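Local coordinates for protein putative thiosulfate sulfurtransferase YOR285W (Saccharomyces cerevisiae, PDB 3D1P) that transfers sulfur from thiosulfate to glutathione through a cysteine persulfide, making S-sulfanylglutathione for mitochondrial hydrogen sulfide metabolism, at residues 120-123 and 127-130; 94-99 and 105-110; 25-30 and 130-135. One frame throughout, in Å; residues are numbered along the deposited sequence. Where two conformers were deposited one is given.

Overall arrangement
Interaction 3 spans almost the whole modelled chain. It opens at 25-30, on the cap and first turn of helix 27-36, and closes about a hundred residues later at 130-135, where helix 125-131 ends. Interaction 2 falls wholly within that span and is far more local: strand 93-97 passes through the active-site loop into helix 102-112, which folds back on it. The chain then enters strand 119-121, beside 93-97 in the parallel sheet, and interaction 1 closes a short turn from 120-123 to 127-130. Interactions 2 and 1 thus follow in series, while 1 and 3 end together and share Val130. They tie the sheet to helices 102-112, 125-131 and 27-36.

Interaction 1 of 3, residues 120-123 and 127-130; sequences SLYP and NDWV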
ATOM      1  N   SER A 120       4.780  -6.807   1.967  1.00  5.51           N
ATOM      2  CA  SER A 120       5.733  -6.057   2.738  1.00  5.29           C
ATOM      3  C   SER A 120       5.046  -4.905   3.423  1.00  4.26           C
ATOM      4  O   SER A 120       3.902  -4.566   3.110  1.00  4.97           O
ATOM      5  CB  SER A 120       6.841  -5.510   1.834  1.00  6.20           C
ATOM      6  OG  SER A 120       7.428  -6.553   1.100  1.00  7.62           O
ATOM      7  N   LEU A 121       5.767  -4.269   4.350  1.00  4.46           N
ATOM      8  CA  LEU A 121       5.260  -3.099   5.078  0.80  4.26           C
ATOM      9  C   LEU A 121       6.175  -1.908   4.866  1.00  4.09           C
ATOM     10  O   LEU A 121       7.400  -2.037   4.813  1.00  5.18           O
ATOM     11  CB  LEU A 121       5.241  -3.327   6.583  0.80  5.48           C
ATOM     12  CG  LEU A 121       4.323  -4.405   7.091  0.80  5.51           C
ATOM     13  CD1 LEU A 121       4.574  -4.690   8.568  0.80  8.67           C
ATOM     14  CD2 LEU A 121       2.873  -4.011   6.884  0.80  6.72           C
ATOM     15  N   TYR A 122       5.554  -0.742   4.825  1.00  3.94           N
ATOM     16  CA  TYR A 122       6.234   0.542   5.047  1.00  3.85           C
ATOM     17  C   TYR A 122       5.708   1.016   6.400  1.00  3.66           C
ATOM     18  O   TYR A 122       4.710   1.719   6.474  1.00  4.17           O
ATOM     19  CB  TYR A 122       5.912   1.539   3.940  1.00  3.95           C
ATOM     20  CG  TYR A 122       6.429   2.933   4.131  1.00  3.68           C
ATOM     21  CD1 TYR A 122       5.827   3.987   3.469  1.00  4.04           C
ATOM     22  CD2 TYR A 122       7.509   3.231   4.961  1.00  4.06           C
ATOM     23  CE1 TYR A 122       6.329   5.264   3.548  1.00  4.09           C
ATOM     24  CE2 TYR A 122       8.017   4.521   5.072  1.00  3.91           C
ATOM     25  CZ  TYR A 122       7.407   5.554   4.367  1.00  4.07           C
ATOM     26  OH  TYR A 122       7.864   6.834   4.411  1.00  4.47           O
ATOM     27  N   PRO A 123       6.318   0.557   7.506  1.00  4.14           N
ATOM     28  CA  PRO A 123       5.701   0.792   8.817  1.00  4.65           C
ATOM     29  C   PRO A 123       5.506   2.272   9.130  1.00  4.10           C
ATOM     30  O   PRO A 123       4.527   2.642   9.756  1.00  5.12           O
ATOM     31  CB  PRO A 123       6.665   0.088   9.797  1.00  6.56           C
ATOM     32  CG  PRO A 123       7.653  -0.438   9.074  1.00 10.08           C
ATOM     33  CD  PRO A 123       7.522  -0.285   7.629  1.00  4.12           C
ATOM     34  N   ASN A 127       2.905   9.224   7.428  1.00  3.55           N
ATOM     35  CA  ASN A 127       3.446  10.166   8.391  1.00  3.71           C
ATOM     36  C   ASN A 127       4.961  10.228   8.236  1.00  3.64           C
ATOM     37  O   ASN A 127       5.557  11.306   8.262  1.00  4.42           O
ATOM     38  CB  ASN A 127       3.090   9.762   9.830  1.00  4.44           C
ATOM     39  CG  ASN A 127       1.643   9.974  10.168  1.00  4.85           C
ATOM     40  OD1 ASN A 127       0.807  10.358   9.348  1.00  5.85           O
ATOM     41  ND2 ASN A 127       1.315   9.661  11.447  1.00  6.65           N
ATOM     42  N   ASP A 128       5.593   9.061   8.101  1.00  3.44           N
ATOM     43  CA  ASP A 128       7.027   8.996   7.889  1.00  3.90           C
ATOM     44  C   ASP A 128       7.422   9.658   6.570  1.00  3.51           C
ATOM     45  O   ASP A 128       8.394  10.432   6.499  1.00  4.13           O
ATOM     46  CB  ASP A 128       7.461   7.544   7.948  1.00  4.05           C
ATOM     47  CG  ASP A 128       8.949   7.334   7.710  1.00  4.04           C
ATOM     48  OD1 ASP A 128       9.676   7.121   8.708  1.00  5.33           O
ATOM     49  OD2 ASP A 128       9.355   7.352   6.532  1.00  4.84           O
ATOM     50  N   TRP A 129       6.665   9.377   5.519  1.00  3.58           N
ATOM     51  CA  TRP A 129       6.974   9.909   4.203  1.00  3.68           C
ATOM     52  C   TRP A 129       7.001  11.436   4.254  1.00  3.61           C
ATOM     53  O   TRP A 129       7.973  12.088   3.834  1.00  4.41           O
ATOM     54  CB  TRP A 129       5.945   9.395   3.197  1.00  4.11           C
ATOM     55  CG  TRP A 129       6.216   9.780   1.767  1.00  3.84           C
ATOM     56  CD1 TRP A 129       5.534  10.698   1.036  1.00  4.29           C
ATOM     57  CD2 TRP A 129       7.174   9.170   0.868  1.00  4.09           C
ATOM     58  NE1 TRP A 129       6.004  10.717  -0.261  1.00  4.47           N
ATOM     59  CE2 TRP A 129       7.008   9.792  -0.384  1.00  4.27           C
ATOM     60  CE3 TRP A 129       8.134   8.150   0.997  1.00  4.65           C
ATOM     61  CZ2 TRP A 129       7.800   9.449  -1.493  1.00  5.21           C
ATOM     62  CZ3 TRP A 129       8.920   7.825  -0.082  1.00  5.69           C
ATOM     63  CH2 TRP A 129       8.737   8.478  -1.317  1.00  5.59           C
ATOM     64  N   VAL A 130       5.927  12.028   4.781  1.00  3.61           N
ATOM     65  CA  VAL A 130       5.829  13.477   4.847  1.00  3.83           C
ATOM     66  C   VAL A 130       6.832  14.042   5.854  1.00  4.04           C
ATOM     67  O   VAL A 130       7.433  15.104   5.614  1.00  4.86           O
ATOM     68  CB  VAL A 130       4.395  13.896   5.155  1.00  4.37           C
ATOM     69  CG1 VAL A 130       4.273  15.394   5.474  1.00  5.73           C
ATOM     70  CG2 VAL A 130       3.505  13.508   3.987  1.00  5.44           C
TER
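Tyr122 reaches from the chain following Leu121 across to helix 125-131, where its hydroxyl meets Asp128 and Trp129. Before it, Ser120 and Leu121 hold the strand in the sheet: Ser120 pairs through its backbone with Leu94 and Phe96, and Leu121 with Gln23 and Tyr25. Tyr122 then throws its side chain across, CG lying anti to the backbone N (chi1 174°). Tyr122 OH donates to Asp128 OD2 over 2.6 Å, a short bond that gives the buried phenol a carboxylate acceptor, probably charged. It meets the carboxylate on its anti side, 21° out of plane, while the ring and carboxylate planes stand nearly perpendicular, 83° apart. OD2 lies at the tyrosine ring's edge, as suits a bond to its hydroxyl. Tyr122 OH is also 3.0 Å from Trp129 N, but the angle is too poor for a hydrogen bond. Tyr122 OH lies 3.4 Å from Trp129 CB and, in the indole plane at its edge, 3.7 Å from Trp129 CE3. Tyrosine suits this place because its flat ring is long enough to cross and its tip is polar. After it, Pro123 turns away, and Ser125 OG is hydrogen-bonded to Tyr122 O within the turn. The result is a strand-turn-helix connection at the carboxyl edge of the parallel sheet of the rhodanese domain, the Tyr122 side chain about 9 Å from that of the persulfide-forming Cys98.

Interaction 2 of 3, residues 94-99 and 105-110; sequences LIFYCA and GEAQKV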
ATOM      1  N   LEU A  94       3.371  -6.482  -2.853  1.00  5.30           N
ATOM      2  CA  LEU A  94       2.481  -5.419  -2.397  1.00  4.81           C
ATOM      3  C   LEU A  94       3.055  -4.852  -1.097  1.00  4.73           C
ATOM      4  O   LEU A  94       3.315  -5.614  -0.156  1.00  5.65           O
ATOM      5  CB  LEU A  94       1.074  -5.945  -2.119  1.00  5.24           C
ATOM      6  CG  LEU A  94       0.134  -5.995  -3.327  1.00  5.62           C
ATOM      7  CD1 LEU A  94       0.661  -6.909  -4.471  1.00  7.25           C
ATOM      8  CD2 LEU A  94      -1.249  -6.420  -2.867  1.00  6.54           C
ATOM      9  N   ILE A  95       3.252  -3.542  -1.060  1.00  4.22           N
ATOM     10  CA  ILE A  95       3.827  -2.850   0.087  1.00  4.07           C
ATOM     11  C   ILE A  95       2.717  -2.034   0.740  1.00  3.87           C
ATOM     12  O   ILE A  95       2.188  -1.123   0.121  1.00  4.97           O
ATOM     13  CB  ILE A  95       4.977  -1.933  -0.313  1.00  4.36           C
ATOM     14  CG1 ILE A  95       6.022  -2.675  -1.126  1.00  5.35           C
ATOM     15  CG2 ILE A  95       5.584  -1.300   0.947  1.00  5.16           C
ATOM     16  CD1 ILE A  95       7.183  -1.776  -1.629  1.00  6.26           C
ATOM     17  N   PHE A  96       2.368  -2.368   1.979  1.00  4.13           N
ATOM     18  CA  PHE A  96       1.216  -1.795   2.637  1.00  4.04           C
ATOM     19  C   PHE A  96       1.596  -0.693   3.617  1.00  4.15           C
ATOM     20  O   PHE A  96       2.570  -0.818   4.379  1.00  4.70           O
ATOM     21  CB  PHE A  96       0.505  -2.874   3.455  1.00  4.72           C
ATOM     22  CG  PHE A  96      -0.181  -3.876   2.603  1.00  5.07           C
ATOM     23  CD1 PHE A  96      -1.518  -3.721   2.252  1.00  6.51           C
ATOM     24  CD2 PHE A  96       0.513  -4.973   2.096  1.00  5.56           C
ATOM     25  CE1 PHE A  96      -2.133  -4.656   1.436  1.00  7.88           C
ATOM     26  CE2 PHE A  96      -0.113  -5.892   1.259  1.00  6.93           C
ATOM     27  CZ  PHE A  96      -1.419  -5.700   0.923  1.00  7.62           C
ATOM     28  N   TYR A  97       0.776   0.356   3.659  1.00  3.99           N
ATOM     29  CA  TYR A  97       0.973   1.448   4.627  1.00  3.91           C
ATOM     30  C   TYR A  97      -0.320   2.253   4.720  1.00  3.74           C
ATOM     31  O   TYR A  97      -1.199   2.183   3.865  1.00  3.98           O
ATOM     32  CB  TYR A  97       2.151   2.342   4.226  1.00  4.23           C
ATOM     33  CG  TYR A  97       2.068   2.886   2.829  1.00  4.19           C
ATOM     34  CD1 TYR A  97       1.458   4.111   2.575  1.00  4.31           C
ATOM     35  CD2 TYR A  97       2.590   2.204   1.742  1.00  4.31           C
ATOM     36  CE1 TYR A  97       1.372   4.620   1.312  1.00  4.59           C
ATOM     37  CE2 TYR A  97       2.500   2.686   0.456  1.00  4.85           C
ATOM     38  CZ  TYR A  97       1.903   3.915   0.226  1.00  4.56           C
ATOM     39  OH  TYR A  97       1.844   4.399  -1.049  1.00  5.52           O
ATOM     40  N   CYS A  98      -0.364   3.076   5.762  1.00  3.72           N
ATOM     41  CA  CYS A  98      -1.476   4.009   5.967  1.00  3.59           C
ATOM     42  C   CYS A  98      -0.883   5.383   6.337  1.00  3.45           C
ATOM     43  O   CYS A  98      -0.097   5.926   5.572  1.00  3.84           O
ATOM     44  CB  CYS A  98      -2.535   3.435   6.944  1.00  4.07           C
ATOM     45  SG  CYS A  98      -1.902   3.012   8.572  1.00  4.60           S
ATOM     46  N   ALA A  99      -1.305   5.931   7.495  1.00  3.83           N
ATOM     47  CA  ALA A  99      -0.764   7.195   8.022  1.00  3.72           C
ATOM     48  C   ALA A  99       0.291   6.869   9.083  1.00  3.81           C
ATOM     49  O   ALA A  99       1.456   7.190   8.895  1.00  4.15           O
ATOM     50  CB  ALA A  99      -1.869   8.071   8.569  1.00  5.74           C
ATOM     51  N   GLY A 105      -0.756  -2.420   8.575  1.00  4.88           N
ATOM     52  CA  GLY A 105      -0.441  -3.725   9.101  1.00  5.31           C
ATOM     53  C   GLY A 105      -1.630  -4.670   9.040  1.00  5.73           C
ATOM     54  O   GLY A 105      -1.488  -5.866   8.724  1.00  6.59           O
ATOM     55  N   GLU A 106      -2.818  -4.154   9.344  1.00  5.79           N
ATOM     56  CA  GLU A 106      -4.049  -4.959   9.287  0.50  5.78           C
ATOM     57  C   GLU A 106      -4.325  -5.418   7.867  1.00  6.15           C
ATOM     58  O   GLU A 106      -4.714  -6.567   7.617  1.00  6.87           O
ATOM     59  CB  GLU A 106      -5.262  -4.164   9.799  0.50  6.72           C
ATOM     60  CG  GLU A 106      -5.248  -3.933  11.299  0.50  8.74           C
ATOM     61  CD  GLU A 106      -5.078  -5.255  12.097  0.50 14.10           C
ATOM     62  OE1 GLU A 106      -5.830  -6.206  11.831  0.50 16.14           O
ATOM     63  OE2 GLU A 106      -4.159  -5.365  12.932  0.50 19.81           O
ATOM     64  N   ALA A 107      -4.202  -4.494   6.924  1.00  5.63           N
ATOM     65  CA  ALA A 107      -4.459  -4.829   5.522  1.00  5.97           C
ATOM     66  C   ALA A 107      -3.464  -5.838   4.999  1.00  5.28           C
ATOM     67  O   ALA A 107      -3.834  -6.760   4.246  1.00  6.07           O
ATOM     68  CB  ALA A 107      -4.447  -3.554   4.680  1.00  5.83           C
ATOM     69  N   GLN A 108      -2.207  -5.731   5.401  1.00  5.35           N
ATOM     70  CA  GLN A 108      -1.192  -6.706   5.006  0.70  5.95           C
ATOM     71  C   GLN A 108      -1.606  -8.097   5.465  1.00  6.34           C
ATOM     72  O   GLN A 108      -1.423  -9.075   4.731  1.00  7.57           O
ATOM     73  CB  GLN A 108       0.182  -6.322   5.568  0.70  5.79           C
ATOM     74  CG  GLN A 108       1.307  -7.231   5.131  0.70  6.62           C
ATOM     75  CD  GLN A 108       1.485  -8.552   5.923  0.70  7.05           C
ATOM     76  OE1 GLN A 108       2.045  -9.549   5.372  0.70  9.86           O
ATOM     77  NE2 GLN A 108       1.030  -8.601   7.133  0.70  6.57           N
ATOM     78  N   LYS A 109      -2.156  -8.204   6.657  1.00  6.66           N
ATOM     79  CA  LYS A 109      -2.584  -9.504   7.175  1.00  7.47           C
ATOM     80  C   LYS A 109      -3.724 -10.071   6.360  1.00  6.95           C
ATOM     81  O   LYS A 109      -3.783 -11.289   6.114  1.00  8.43           O
ATOM     82  CB  LYS A 109      -2.979  -9.387   8.634  1.00  8.40           C
ATOM     83  CG  LYS A 109      -1.779  -9.270   9.558  1.00 11.98           C
ATOM     84  CD  LYS A 109      -2.109  -8.956  11.007  1.00 13.99           C
ATOM     85  CE  LYS A 109      -0.860  -9.050  11.883  0.80 14.86           C
ATOM     86  NZ  LYS A 109      -0.941  -8.434  13.245  0.80 18.08           N
ATOM     87  N   VAL A 110      -4.675  -9.218   5.944  1.00  6.46           N
ATOM     88  CA  VAL A 110      -5.754  -9.695   5.085  1.00  7.30           C
ATOM     89  C   VAL A 110      -5.173 -10.240   3.784  1.00  6.59           C
ATOM     90  O   VAL A 110      -5.506 -11.337   3.347  1.00  7.66           O
ATOM     91  CB  VAL A 110      -6.793  -8.587   4.804  1.00  6.81           C
ATOM     92  CG1 VAL A 110      -7.869  -9.112   3.846  1.00  7.86           C
ATOM     93  CG2 VAL A 110      -7.416  -8.073   6.097  1.00  8.53           C
TER
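With CG anti to its carbonyl carbon (chi1 -71°), Phe96 turns its ring toward helix 102-112 and presents one face to the backbone of Gln108, whose own CG lies opposite its N (chi1 -176°) before a bend at chi2 carries the amide off toward Thr119. This is the packing of strand against helix within a beta-alpha-beta unit, strand 93-97, helix 102-112, strand 119-121, of the rhodanese fold; the loop joining the first two elements starts at the catalytic Cys98. Gln108 CA stands over the middle of the Phe96 ring, 3.8 Å from its centroid and 10° off the normal, a CH-pi contact. On the same face, Gln108 CB sits toward the CD2 edge, 3.7 Å from Phe96 CD2. Ala107 CB lies 3.8 Å from Phe96 CD1, its single methyl letting the helix come close. Were Phe96 replaced by an alanine, Gln108 CA and Ala107 CB would probably lose the surface they rest on and a gap would open beneath the helix. Phe72 meets the same phenyl edge-to-face. Glutamine suits this buried position because its CB and CG touch the ring while its amide, in one of two conformers, leads away, Gln108 OE1 being hydrogen-bonded to Thr119 OG1.

Interaction 3 of 3, residues 25-30 and 130-135; sequences YSFEDM and VSHGGD. With ACT (acetate ion), chain C.
Phe27 and His132 lie face over face, joining the first turn of helix 27-36 to the end of helix 125-131, two helices of the rhodanese domain. The rings form an offset stack, planes 12° and centroids 4.6 Å apart, and the side chains run past each other in opposite directions. Phe27 CG lies opposite the backbone N (chi1 177°), which swings the ring out to His132, and Phe27 CB sits over the imidazole, 3.9 Å from its centroid. Next, Phe27 CG meets His132 CG at 3.6 Å. Beyond it the ring slides under the histidine's methylene: CD1 and CD2 flank His132 CB, which stands almost on the normal, 3.3 Å from the Phe27 centroid, so each CB makes a CH-pi contact with the other's ring. At one edge Phe27 CE1 lies 3.9 Å from Gly134 CA; a side chain on that glycine would crowd the phenyl. Phe27 CE2 is 3.5 Å from His132 CB, and at the tip Phe27 CZ comes within 3.8 Å of His132 O. The flat apolar phenyl suits its buried place, while the exposed histidine lays ring and methylene on it and hydrogen-bonds through ND1 to Asp128 O. Gly133 ends the helix in a Schellman motif, its positive phi (86°) suiting a residue without a side chain. Ser26 and Asp29 start the other helix with a capping box, Ser26 N to Asp29 OD2 and Asp29 N to Ser26 OG, both bonds nearly straight. Ser26 OG, at a phosphoserine site unmodified here, also donates to O of an acetate, probably from the crystallisation liquor, at 2.7 Å.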
ATOM      1  N   TYR A  25      10.294  -1.615   5.285  1.00  4.90           N
ATOM      2  CA  TYR A  25      11.078  -0.600   4.600  1.00  4.36           C
ATOM      3  C   TYR A  25      11.095   0.710   5.389  1.00  4.30           C
ATOM      4  O   TYR A  25      10.054   1.171   5.878  1.00  4.70           O
ATOM      5  CB  TYR A  25      10.514  -0.346   3.221  1.00  4.48           C
ATOM      6  CG  TYR A  25      10.578  -1.570   2.321  1.00  4.25           C
ATOM      7  CD1 TYR A  25      11.790  -2.186   2.024  1.00  4.90           C
ATOM      8  CD2 TYR A  25       9.449  -2.087   1.751  1.00  5.20           C
ATOM      9  CE1 TYR A  25      11.860  -3.281   1.167  1.00  5.78           C
ATOM     10  CE2 TYR A  25       9.515  -3.184   0.858  1.00  5.38           C
ATOM     11  CZ  TYR A  25      10.726  -3.782   0.589  1.00  5.83           C
ATOM     12  OH  TYR A  25      10.847  -4.829  -0.282  1.00  7.58           O
ATOM     13  N   SER A  26      12.268   1.325   5.471  1.00  4.64           N
ATOM     14  CA  SER A  26      12.449   2.680   5.968  1.00  4.76           C
ATOM     15  C   SER A  26      12.099   3.713   4.906  1.00  4.12           C
ATOM     16  O   SER A  26      11.902   3.402   3.729  1.00  4.46           O
ATOM     17  CB  SER A  26      13.902   2.887   6.336  1.00  5.25           C
ATOM     18  OG  SER A  26      14.677   2.851   5.151  1.00  5.71           O
ATOM     19  N   PHE A  27      12.125   4.978   5.295  1.00  4.20           N
ATOM     20  CA  PHE A  27      11.980   6.069   4.323  1.00  4.85           C
ATOM     21  C   PHE A  27      12.981   5.944   3.169  1.00  4.15           C
ATOM     22  O   PHE A  27      12.601   6.034   2.008  1.00  4.54           O
ATOM     23  CB  PHE A  27      12.181   7.425   5.007  1.00  4.65           C
ATOM     24  CG  PHE A  27      12.120   8.549   4.023  1.00  4.75           C
ATOM     25  CD1 PHE A  27      10.930   8.887   3.390  1.00  5.63           C
ATOM     26  CD2 PHE A  27      13.261   9.296   3.701  1.00  5.22           C
ATOM     27  CE1 PHE A  27      10.871   9.886   2.452  1.00  6.31           C
ATOM     28  CE2 PHE A  27      13.198  10.317   2.785  1.00  6.95           C
ATOM     29  CZ  PHE A  27      11.984  10.627   2.166  1.00  6.90           C
ATOM     30  N   GLU A  28      14.264   5.761   3.486  1.00  4.46           N
ATOM     31  CA  GLU A  28      15.246   5.676   2.434  1.00  4.55           C
ATOM     32  C   GLU A  28      15.004   4.482   1.528  1.00  4.97           C
ATOM     33  O   GLU A  28      15.173   4.555   0.293  1.00  5.45           O
ATOM     34  CB  GLU A  28      16.663   5.667   3.009  1.00  5.35           C
ATOM     35  CG  GLU A  28      17.062   7.022   3.516  1.00  8.61           C
ATOM     36  CD  GLU A  28      17.359   8.050   2.373  1.00  7.80           C
ATOM     37  OE1 GLU A  28      17.929   7.608   1.399  1.00 10.36           O
ATOM     38  OE2 GLU A  28      17.068   9.241   2.600  1.00 10.99           O
ATOM     39  N   ASP A  29      14.580   3.349   2.108  1.00  4.63           N
ATOM     40  CA  ASP A  29      14.226   2.210   1.296  1.00  5.09           C
ATOM     41  C   ASP A  29      13.068   2.533   0.335  1.00  4.66           C
ATOM     42  O   ASP A  29      13.100   2.128  -0.832  1.00  5.52           O
ATOM     43  CB  ASP A  29      13.776   1.054   2.182  1.00  5.73           C
ATOM     44  CG  ASP A  29      14.857   0.417   3.050  1.00  5.96           C
ATOM     45  OD1 ASP A  29      16.055   0.489   2.687  1.00  9.45           O
ATOM     46  OD2 ASP A  29      14.453  -0.148   4.104  1.00  6.58           O
HETATM   47  N   MSE A  30      12.057   3.241   0.856  1.00  4.52           N
HETATM   48  CA  MSE A  30      10.912   3.599   0.031  1.00  4.57           C
HETATM   49  C   MSE A  30      11.273   4.579  -1.069  1.00  4.62           C
HETATM   50  O   MSE A  30      10.772   4.470  -2.179  1.00  5.57           O
HETATM   51  CB  MSE A  30       9.779   4.139   0.896  1.00  4.62           C
HETATM   52  CG  MSE A  30       9.136   3.099   1.780  1.00  4.73           C
HETATM   53 SE   MSE A  30       8.333   1.633   0.837  0.90  5.90          SE
HETATM   54  CE  MSE A  30       6.955   2.585   0.048  1.00 10.68           C
ATOM     55  N   VAL A 130       5.927  12.028   4.781  1.00  3.61           N
ATOM     56  CA  VAL A 130       5.829  13.477   4.847  1.00  3.83           C
ATOM     57  C   VAL A 130       6.832  14.042   5.854  1.00  4.04           C
ATOM     58  O   VAL A 130       7.433  15.104   5.614  1.00  4.86           O
ATOM     59  CB  VAL A 130       4.395  13.896   5.155  1.00  4.37           C
ATOM     60  CG1 VAL A 130       4.273  15.394   5.474  1.00  5.73           C
ATOM     61  CG2 VAL A 130       3.505  13.508   3.987  1.00  5.44           C
ATOM     62  N   SER A 131       7.078  13.389   6.978  1.00  4.33           N
ATOM     63  CA  SER A 131       8.055  13.865   7.942  0.50  4.63           C
ATOM     64  C   SER A 131       9.422  14.073   7.312  1.00  4.94           C
ATOM     65  O   SER A 131      10.152  14.988   7.695  1.00  7.00           O
ATOM     66  CB  SER A 131       8.211  12.870   9.108  0.50  5.09           C
ATOM     67  OG  SER A 131       7.089  12.900   9.977  0.50  4.79           O
ATOM     68  N   HIS A 132       9.792  13.183   6.393  1.00  4.09           N
ATOM     69  CA  HIS A 132      11.090  13.212   5.742  1.00  5.00           C
ATOM     70  C   HIS A 132      11.083  13.996   4.442  1.00  5.16           C
ATOM     71  O   HIS A 132      12.109  14.046   3.765  1.00  6.97           O
ATOM     72  CB  HIS A 132      11.587  11.791   5.476  1.00  6.29           C
ATOM     73  CG  HIS A 132      11.886  11.003   6.698  1.00  7.34           C
ATOM     74  ND1 HIS A 132      10.956  10.238   7.330  1.00  8.04           N
ATOM     75  CD2 HIS A 132      13.029  10.816   7.392  1.00 12.11           C
ATOM     76  CE1 HIS A 132      11.494   9.641   8.373  1.00 10.56           C
ATOM     77  NE2 HIS A 132      12.748   9.991   8.453  1.00 13.22           N
ATOM     78  N   GLY A 133       9.951  14.580   4.073  1.00  5.03           N
ATOM     79  CA  GLY A 133       9.859  15.413   2.885  1.00  5.84           C
ATOM     80  C   GLY A 133       9.594  14.649   1.589  1.00  5.32           C
ATOM     81  O   GLY A 133       9.771  15.228   0.502  1.00  5.03           O
ATOM     82  N   GLY A 134       9.119  13.409   1.685  1.00  5.00           N
ATOM     83  CA  GLY A 134       8.847  12.639   0.503  1.00  5.55           C
ATOM     84  C   GLY A 134       7.887  13.260  -0.464  1.00  4.95           C
ATOM     85  O   GLY A 134       7.979  13.035  -1.680  1.00  5.96           O
ATOM     86  N   ASP A 135       6.942  14.025   0.044  1.00  5.67           N
ATOM     87  CA  ASP A 135       5.977  14.688  -0.812  1.00  6.29           C
ATOM     88  C   ASP A 135       6.586  15.766  -1.717  1.00  5.75           C
ATOM     89  O   ASP A 135       5.927  16.194  -2.660  1.00  7.57           O
ATOM     90  CB  ASP A 135       4.837  15.278   0.041  1.00  7.45           C
ATOM     91  CG  ASP A 135       5.354  16.253   1.077  1.00  8.12           C
ATOM     92  OD1 ASP A 135       6.200  15.866   1.906  1.00  7.76           O
ATOM     93  OD2 ASP A 135       4.964  17.454   1.018  1.00 13.52           O
TER
HETATM   94  C   ACT C 202      18.115   3.403   6.403  1.00 12.34           C
HETATM   95  O   ACT C 202      17.319   2.730   5.673  1.00 18.50           O
HETATM   96  OXT ACT C 202      17.818   4.612   6.588  1.00 22.75           O
HETATM   97  CH3 ACT C 202      19.301   2.773   6.981  1.00 17.60           C